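Putative cytoplasmic protein (Salmonella enterica subsp. enterica serovar Typhimurium, PDB 4IQN) is of unknown function, a single-chain member of the DUF5066 family. Local coordinates at residues P72-E75 / T76-S80; S80-N83 / E84-H88; H88-P92 / D93-Y97; A162-S165 / L166-L170. All coordinates share one frame; numbering follows the deposited sequence. Where two conformers were deposited one is given.

Interaction 1. Residues P72-E75 / T76-S80; sequences PVIE and TLQKS
Ile-74 and Gln-78 meet where the glutamine side chain swings back over the backbone, the two side chains crossing at a slant. The glutamine amide reaches the isoleucine carbonyl rather than its hydrocarbon branch: Gln-78 NE2 donates to Ile-74 O over 2.8 Å, and the N-H points almost straight at the oxygen (174°). The acceptor lies within a few degrees of the amide plane, whereas the nitrogen itself stands above the plane of the carbonyl. The chain beyond CG is extended (chi2 179°), which gives the amide the span to return by four residues. Leu-77 takes a different path. Its side chain runs beside that of Ile-74, both pointing the same way, with Leu-77 CD2 3.7 Å from Ile-74 CB, and its CG sits 3.5 Å from Ile-74 O. In the backbone, Gln-78 N bonds to Glu-75 O at 3.1 Å with a bent angle of 146°. Residues 76-79 have helical backbone angles, and i to i+3 bonds continue from Thr-76 O to Lys-79 N and from Leu-77 O to Ser-80 N. Leu-77 also touches Ile-126 of strand 124-128, while Thr-76 OG1 bonds to Asp-129. Because Gln-78 NE2 also donates to Arg-63 O, one primary amide nitrogen serves two backbone carbonyls, consistent with use of both hydrogens, and ties this turn to an earlier part of the same connection.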
# COMPACT_ATOMS: atom_id res chain seq x y z
N PRO A 72 3.63 5.04 12.19
CA PRO A 72 2.31 4.66 11.72
C PRO A 72 2.33 3.67 10.55
O PRO A 72 3.39 3.42 9.99
CB PRO A 72 1.68 5.99 11.31
CG PRO A 72 2.82 6.87 10.96
CD PRO A 72 3.92 6.46 11.90
N VAL A 73 1.16 3.12 10.22
CA VAL A 73 1.00 2.19 9.10
C VAL A 73 -0.11 2.62 8.15
O VAL A 73 0.02 2.53 6.91
CB VAL A 73 0.65 0.80 9.62
CG1 VAL A 73 0.45 -0.19 8.47
CG2 VAL A 73 1.70 0.30 10.61
N ILE A 74 -1.22 3.07 8.75
CA ILE A 74 -2.41 3.37 7.97
C ILE A 74 -2.85 4.81 8.13
O ILE A 74 -4.02 5.11 8.04
CB ILE A 74 -3.54 2.41 8.38
CG1 ILE A 74 -3.79 2.46 9.89
CG2 ILE A 74 -3.22 0.98 7.98
CD1 ILE A 74 -5.05 1.74 10.30
N GLU A 75 -1.90 5.72 8.36
CA GLU A 75 -2.22 7.13 8.58
C GLU A 75 -2.56 7.87 7.29
O GLU A 75 -3.62 8.50 7.18
CB GLU A 75 -1.06 7.81 9.27
CG GLU A 75 -1.26 9.27 9.60
CD GLU A 75 -0.09 9.77 10.39
OE1 GLU A 75 0.88 10.22 9.76
OE2 GLU A 75 -0.11 9.65 11.62
N THR A 76 -1.67 7.80 6.32
CA THR A 76 -1.80 8.55 5.09
C THR A 76 -3.10 8.23 4.33
O THR A 76 -3.74 9.13 3.74
CB THR A 76 -0.58 8.27 4.18
OG1 THR A 76 0.62 8.77 4.83
CG2 THR A 76 -0.73 8.93 2.83
N LEU A 77 -3.49 6.96 4.34
CA LEU A 77 -4.62 6.53 3.52
C LEU A 77 -5.90 7.20 3.99
O LEU A 77 -6.86 7.36 3.20
CB LEU A 77 -4.76 5.01 3.54
CG LEU A 77 -5.12 4.33 4.85
CD1 LEU A 77 -6.65 4.26 5.06
CD2 LEU A 77 -4.48 2.93 4.89
N GLN A 78 -5.94 7.60 5.25
CA GLN A 78 -7.17 8.22 5.79
C GLN A 78 -7.41 9.63 5.20
O GLN A 78 -8.53 10.14 5.23
CB GLN A 78 -7.15 8.22 7.33
CG GLN A 78 -7.05 6.78 7.84
CD GLN A 78 -7.00 6.64 9.33
OE1 GLN A 78 -7.88 7.11 10.04
NE2 GLN A 78 -5.99 5.94 9.82
N LYS A 79 -6.36 10.25 4.67
CA LYS A 79 -6.45 11.50 3.98
C LYS A 79 -7.21 11.35 2.65
O LYS A 79 -7.60 12.36 2.07
CB LYS A 79 -5.05 12.09 3.74
CG LYS A 79 -4.33 12.63 5.00
CD LYS A 79 -2.86 12.99 4.70
CE LYS A 79 -2.07 13.25 5.98
NZ LYS A 79 -0.93 14.18 5.77
N SER A 80 -7.41 10.11 2.18
CA SER A 80 -8.03 9.85 0.87
C SER A 80 -9.52 9.47 0.95
O SER A 80 -10.15 9.26 -0.07
CB SER A 80 -7.26 8.75 0.11
OG SER A 80 -6.03 9.24 -0.37

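Interaction 2. Residues S80-N83 / E84-H88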
# COMPACT_ATOMS: atom_id res chain seq x y z
N SER A 80 -7.41 10.11 2.18
CA SER A 80 -8.03 9.85 0.87
C SER A 80 -9.52 9.47 0.95
O SER A 80 -10.15 9.26 -0.07
CB SER A 80 -7.26 8.75 0.11
OG SER A 80 -6.03 9.24 -0.37
N ILE A 81 -10.05 9.38 2.16
CA ILE A 81 -11.41 8.91 2.38
C ILE A 81 -12.36 10.09 2.22
O ILE A 81 -12.23 11.07 2.92
CB ILE A 81 -11.57 8.32 3.81
CG1 ILE A 81 -10.66 7.11 4.02
CG2 ILE A 81 -13.01 7.90 4.04
CD1 ILE A 81 -10.78 6.46 5.38
N ASP A 82 -13.32 9.98 1.30
CA ASP A 82 -14.33 11.02 1.13
C ASP A 82 -15.55 10.84 2.05
O ASP A 82 -15.59 9.91 2.83
CB ASP A 82 -14.72 11.17 -0.35
CG ASP A 82 -15.57 10.03 -0.90
OD1 ASP A 82 -16.23 9.33 -0.14
OD2 ASP A 82 -15.61 9.88 -2.15
N ASN A 83 -16.50 11.78 1.94
CA ASN A 83 -17.80 11.74 2.61
C ASN A 83 -18.66 10.51 2.47
O ASN A 83 -19.39 10.12 3.40
CB ASN A 83 -18.65 12.89 2.06
CG ASN A 83 -18.37 14.16 2.75
OD1 ASN A 83 -17.61 14.17 3.71
ND2 ASN A 83 -18.97 15.24 2.28
N GLU A 84 -18.58 9.91 1.29
CA GLU A 84 -19.36 8.73 0.96
C GLU A 84 -18.67 7.47 1.48
O GLU A 84 -19.22 6.37 1.43
CB GLU A 84 -19.50 8.68 -0.56
CG GLU A 84 -20.24 9.90 -1.11
CD GLU A 84 -21.71 9.72 -0.98
OE1 GLU A 84 -22.20 8.66 -1.44
OE2 GLU A 84 -22.37 10.59 -0.42
N GLY A 85 -17.48 7.65 2.04
CA GLY A 85 -16.66 6.52 2.49
C GLY A 85 -15.79 5.86 1.42
O GLY A 85 -15.28 4.77 1.64
N VAL A 86 -15.62 6.52 0.28
CA VAL A 86 -14.80 5.99 -0.78
C VAL A 86 -13.36 6.45 -0.59
O VAL A 86 -13.11 7.64 -0.48
CB VAL A 86 -15.30 6.43 -2.18
CG1 VAL A 86 -14.37 5.92 -3.27
CG2 VAL A 86 -16.72 5.94 -2.42
N ILE A 87 -12.43 5.49 -0.56
CA ILE A 87 -10.99 5.78 -0.55
C ILE A 87 -10.57 6.06 -1.98
O ILE A 87 -10.60 5.16 -2.82
CB ILE A 87 -10.18 4.59 -0.01
CG1 ILE A 87 -10.61 4.26 1.43
CG2 ILE A 87 -8.70 4.92 -0.07
CD1 ILE A 87 -10.04 2.97 2.02
N HIS A 88 -10.19 7.31 -2.26
CA HIS A 88 -9.73 7.70 -3.60
C HIS A 88 -8.30 7.16 -3.79
O HIS A 88 -7.59 6.96 -2.82
CB HIS A 88 -9.79 9.20 -3.77
CG HIS A 88 -11.20 9.72 -3.87
ND1 HIS A 88 -11.68 10.35 -5.00
CD2 HIS A 88 -12.23 9.66 -3.01
CE1 HIS A 88 -12.95 10.67 -4.81
NE2 HIS A 88 -13.31 10.26 -3.61
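Asp-82 and Val-86 stand side by side on a 3:5 beta-hairpin: a type I turn from Asp-82 to Gly-85, followed by a G1 beta bulge at Gly-85, whose backbone angles (85°/14°) are left-handed. Ile-81 and Ile-87 form the non-hydrogen-bonded antiparallel pair of its arms. The aspartate can be followed outward. Its CB lies 3.7 Å from His-88 NE2. CG is set between the backbone N and the carbonyl carbon (chi1 73°), which turns the carboxylate in toward the returning arm and leaves CG 3.5 Å from Val-86 O. OD1 then faces the turn: it accepts Val-86 N at 2.9 Å, from above the carboxylate plane, and takes a weak, strongly bent bond from Glu-84 N. OD2 turns to Val-86 and His-88. It lies 3.5 Å from Val-86 CB and receives the imidazole, whose side chain crosses that of the aspartate nearly at a right angle.

The backbone frames this arrangement. Gly-85 N bonds to Asp-82 O across the turn, Asp-82 N to Val-86 O, and His-88 N to Ser-80 O. Beside the bridge, CG1 of Ile-81 and CG1 of Ile-87 touch at 3.9 Å, their side chains pointing the same way. Strand 86-87 joins strand 36-38 through backbone bonds from Gly-85 and Ile-87, and Asn-83 O accepts from Arg-34. Toward the open end of the hairpin, His-88 NE2 donates to Asp-82 OD2 at 2.8 Å, on the anti side but tilted out of the carboxylate plane, while the oxygen lies close to the ring plane.

Interaction 3. Residues H88-P92 / D93-Y97; sequences HSYSP and DEEAY
Tyr-90 chi1 (-170°) sets the ring beside its own carbonyl carbon, and a bend at chi2 (84°) folds Glu-95 back to meet it from the opposite direction. Tyr-90 OH donates to Glu-95 OE2 at 2.6 Å, using the syn lone pair of that oxygen. The carboxylate lies at the ring edge, CD near the ring plane, although the two planes are turned 66° apart. Its other oxygen is held by a water that donates to Glu-95 OE1 (2.6 Å) and to Ser-91 O and accepts from Glu-94 N, so one solvent molecule joins the incoming loop to a backbone N-H of the first helical turn.

These bonds surround the start of helix 93-99, where Pro-92 occupies the N-cap position. The proline opens the helical bonding with its carbonyl: Ala-96 N reaches Pro-92 O at 3.0 Å, nearly along the C=O axis. Another side-chain link spans the proline, from Ser-91 OG to Asp-93 OD1; the modelled separation of 2.4 Å is very short, and its exact length is doubtful. The other oxygen, Asp-93 OD2, accepts from the backbone N of Trp-116. Pro-92 itself packs against Leu-125, Phe-137 and Met-154 of the four-stranded antiparallel sheet. Glu-95 OE2 has a second partner in Arg-127, whose NE forms a salt bridge with the same oxygen that takes the tyrosine hydroxyl.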
# COMPACT_ATOMS: atom_id res chain seq x y z
N HIS A 88 -10.19 7.31 -2.26
CA HIS A 88 -9.73 7.70 -3.60
C HIS A 88 -8.30 7.16 -3.79
O HIS A 88 -7.59 6.96 -2.82
CB HIS A 88 -9.79 9.20 -3.77
CG HIS A 88 -11.20 9.72 -3.87
ND1 HIS A 88 -11.68 10.35 -5.00
CD2 HIS A 88 -12.23 9.66 -3.01
CE1 HIS A 88 -12.95 10.67 -4.81
NE2 HIS A 88 -13.31 10.26 -3.61
N SER A 89 -7.94 6.88 -5.03
CA SER A 89 -6.63 6.35 -5.33
C SER A 89 -5.52 7.33 -4.97
O SER A 89 -5.65 8.54 -5.06
CB SER A 89 -6.50 5.87 -6.81
OG SER A 89 -5.19 5.32 -7.05
N TYR A 90 -4.39 6.76 -4.58
CA TYR A 90 -3.18 7.51 -4.42
C TYR A 90 -2.43 7.38 -5.73
O TYR A 90 -2.59 6.40 -6.45
CB TYR A 90 -2.37 6.84 -3.31
CG TYR A 90 -1.17 7.56 -2.80
CD1 TYR A 90 -1.28 8.48 -1.74
CD2 TYR A 90 0.12 7.30 -3.33
CE1 TYR A 90 -0.17 9.14 -1.25
CE2 TYR A 90 1.22 7.97 -2.85
CZ TYR A 90 1.06 8.86 -1.80
OH TYR A 90 2.12 9.50 -1.27
N SER A 91 -1.60 8.35 -6.03
CA SER A 91 -0.78 8.29 -7.25
C SER A 91 0.63 8.58 -6.81
O SER A 91 0.85 9.51 -6.06
CB SER A 91 -1.27 9.31 -8.29
OG SER A 91 -0.45 9.26 -9.47
N PRO A 92 1.61 7.80 -7.30
CA PRO A 92 2.94 7.91 -6.79
C PRO A 92 3.82 8.98 -7.45
O PRO A 92 5.03 8.84 -7.51
CB PRO A 92 3.50 6.53 -7.12
CG PRO A 92 2.92 6.25 -8.47
CD PRO A 92 1.53 6.80 -8.39
N ASP A 93 3.26 10.08 -7.89
CA ASP A 93 4.06 11.07 -8.59
C ASP A 93 5.15 11.71 -7.69
O ASP A 93 6.27 11.93 -8.18
CB ASP A 93 3.17 12.11 -9.25
CG ASP A 93 2.22 11.47 -10.24
OD1 ASP A 93 1.18 11.06 -9.69
OD2 ASP A 93 2.51 11.35 -11.51
N GLU A 94 4.85 11.96 -6.41
CA GLU A 94 5.83 12.62 -5.52
C GLU A 94 7.01 11.70 -5.26
O GLU A 94 8.18 12.13 -5.35
CB GLU A 94 5.21 13.10 -4.20
CG GLU A 94 4.41 14.41 -4.37
CD GLU A 94 3.69 14.91 -3.10
OE1 GLU A 94 3.71 14.21 -2.06
OE2 GLU A 94 3.10 16.02 -3.16
N GLU A 95 6.70 10.45 -4.98
CA GLU A 95 7.73 9.42 -4.78
C GLU A 95 8.58 9.28 -6.03
O GLU A 95 9.79 9.21 -5.95
CB GLU A 95 7.08 8.09 -4.41
CG GLU A 95 6.44 8.05 -3.03
CD GLU A 95 4.99 8.60 -2.93
OE1 GLU A 95 4.45 9.14 -3.94
OE2 GLU A 95 4.40 8.47 -1.81
N ALA A 96 7.94 9.30 -7.20
CA ALA A 96 8.66 9.21 -8.49
C ALA A 96 9.56 10.41 -8.76
O ALA A 96 10.69 10.27 -9.25
CB ALA A 96 7.66 9.06 -9.64
N TYR A 97 9.04 11.58 -8.46
CA TYR A 97 9.76 12.82 -8.61
C TYR A 97 11.01 12.87 -7.72
O TYR A 97 12.13 13.17 -8.18
CB TYR A 97 8.82 13.95 -8.26
CG TYR A 97 9.20 15.28 -8.80
CD1 TYR A 97 9.26 15.50 -10.16
CD2 TYR A 97 9.45 16.34 -7.96
CE1 TYR A 97 9.55 16.74 -10.68
CE2 TYR A 97 9.76 17.59 -8.46
CZ TYR A 97 9.81 17.79 -9.83
OH TYR A 97 10.11 19.02 -10.40
O HOH W 1 2.66 10.98 -4.55

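Interaction 4. Residues A162-S165 / L166-L170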
# COMPACT_ATOMS: atom_id res chain seq x y z
N ALA A 162 5.62 -6.97 -4.48
CA ALA A 162 6.45 -7.48 -3.42
C ALA A 162 5.67 -8.53 -2.55
O ALA A 162 5.34 -9.62 -3.06
CB ALA A 162 7.03 -6.32 -2.66
N GLU A 163 5.37 -8.22 -1.28
CA GLU A 163 4.64 -9.13 -0.43
C GLU A 163 3.27 -9.54 -1.01
O GLU A 163 2.66 -8.79 -1.81
CB GLU A 163 4.45 -8.53 0.96
CG GLU A 163 5.70 -8.37 1.82
CD GLU A 163 6.52 -7.10 1.60
OE1 GLU A 163 6.33 -6.35 0.62
OE2 GLU A 163 7.42 -6.84 2.45
N SER A 164 2.84 -10.73 -0.62
CA SER A 164 1.60 -11.33 -1.07
C SER A 164 0.41 -10.44 -0.65
O SER A 164 -0.56 -10.36 -1.39
CB SER A 164 1.39 -12.73 -0.53
OG SER A 164 1.36 -12.77 0.90
N SER A 165 0.53 -9.78 0.50
CA SER A 165 -0.50 -8.93 1.07
C SER A 165 0.02 -8.10 2.20
O SER A 165 1.15 -8.32 2.69
CB SER A 165 -1.61 -9.80 1.62
OG SER A 165 -1.23 -10.50 2.79
N LEU A 166 -0.82 -7.18 2.69
CA LEU A 166 -0.57 -6.43 3.89
C LEU A 166 -0.34 -7.35 5.13
O LEU A 166 0.42 -6.98 6.04
CB LEU A 166 -1.73 -5.44 4.16
CG LEU A 166 -1.50 -4.42 5.29
CD1 LEU A 166 -0.27 -3.58 5.02
CD2 LEU A 166 -2.74 -3.55 5.45
N VAL A 167 -0.97 -8.51 5.15
CA VAL A 167 -0.77 -9.48 6.21
C VAL A 167 0.70 -9.94 6.25
O VAL A 167 1.33 -9.87 7.30
CB VAL A 167 -1.71 -10.69 6.08
CG1 VAL A 167 -1.46 -11.75 7.15
CG2 VAL A 167 -3.19 -10.24 6.17
N GLU A 168 1.23 -10.36 5.13
CA GLU A 168 2.64 -10.75 5.06
C GLU A 168 3.55 -9.57 5.42
O GLU A 168 4.51 -9.74 6.19
CB GLU A 168 2.98 -11.29 3.68
CG GLU A 168 4.46 -11.66 3.53
CD GLU A 168 4.83 -12.38 2.26
OE1 GLU A 168 4.02 -12.45 1.30
OE2 GLU A 168 5.98 -12.89 2.20
N TYR A 169 3.26 -8.39 4.89
CA TYR A 169 4.04 -7.21 5.19
C TYR A 169 4.10 -6.97 6.70
O TYR A 169 5.19 -6.78 7.27
CB TYR A 169 3.47 -5.98 4.44
CG TYR A 169 4.07 -4.67 4.88
CD1 TYR A 169 5.30 -4.23 4.40
CD2 TYR A 169 3.42 -3.87 5.83
CE1 TYR A 169 5.86 -3.05 4.82
CE2 TYR A 169 3.95 -2.68 6.25
CZ TYR A 169 5.18 -2.25 5.76
OH TYR A 169 5.75 -1.07 6.20
N LEU A 170 2.95 -7.00 7.37
CA LEU A 170 2.93 -6.71 8.79
C LEU A 170 3.59 -7.79 9.66
O LEU A 170 4.26 -7.45 10.65
CB LEU A 170 1.50 -6.44 9.27
CG LEU A 170 0.97 -5.09 8.80
CD1 LEU A 170 -0.48 -4.98 9.27
CD2 LEU A 170 1.78 -3.91 9.32
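Ser-164 and Glu-168 make the main polar contact at the start of helix 166-174. Two donors from one residue grip Glu-168 OE1: Ser-164 N at 2.8 Å (165° at the hydrogen) and Ser-164 OG at 2.7 Å. They arrive from opposite faces of the carboxylate, the amide N well out of its plane, the hydroxyl on the anti side and less tilted, which should restrain rotation of the group. An extended glutamate chain, with CG anti to the backbone N (chi1 178°), brings the carboxylate back to the serine.

Capping bonds come from Ser-165, the N-cap. Its OG accepts weakly from Val-167 N (3.1 Å, bent to 123°) and from Glu-168 N (3.4 Å), while the backbone bond from Tyr-169 N to Ser-165 O, 3.0 Å and in the carbonyl plane, begins the regular helix.

Nonpolar contact is slighter: Glu-163 CG lies 3.9 Å from Glu-168 CG. Separately, a polar atom meets a ring, Glu-163 OE2 sitting at the edge of Tyr-169, 3.9 Å from its CD1.

That carboxylate is salt-bridged to Arg-153 of strand 151-155, and Tyr-169 OH bonds to His-130. Ser-164 and Glu-168 pack on Trp-192 of helix 190-207, while Val-167 touches Leu-11 of helix 8-18.

How the interactions relate
Interactions 1, 2 and 3 follow one another along residues 72-97, sharing Ser-80 (1 and 2) and His-88 (2 and 3); their centres are 12 to 17 Å apart. This run passes from a turn to strand 86-87, at the edge of the three-stranded mixed sheet, then to the start of helix 93-99, packed on the four-stranded sheet; Thr-76 CG2 also packs on Tyr-90 CE1 at 4.1 Å. Interaction 4 starts a helix after strand 158-161, the last of that sheet. Its centre is about 17, 23 and 20 Å from those of interactions 1, 2 and 3. It touches only interaction 1, through Val-73 CG1 and Leu-170 CD2 at 4.0 Å, and lies across the chain's centre from interactions 2 and 3.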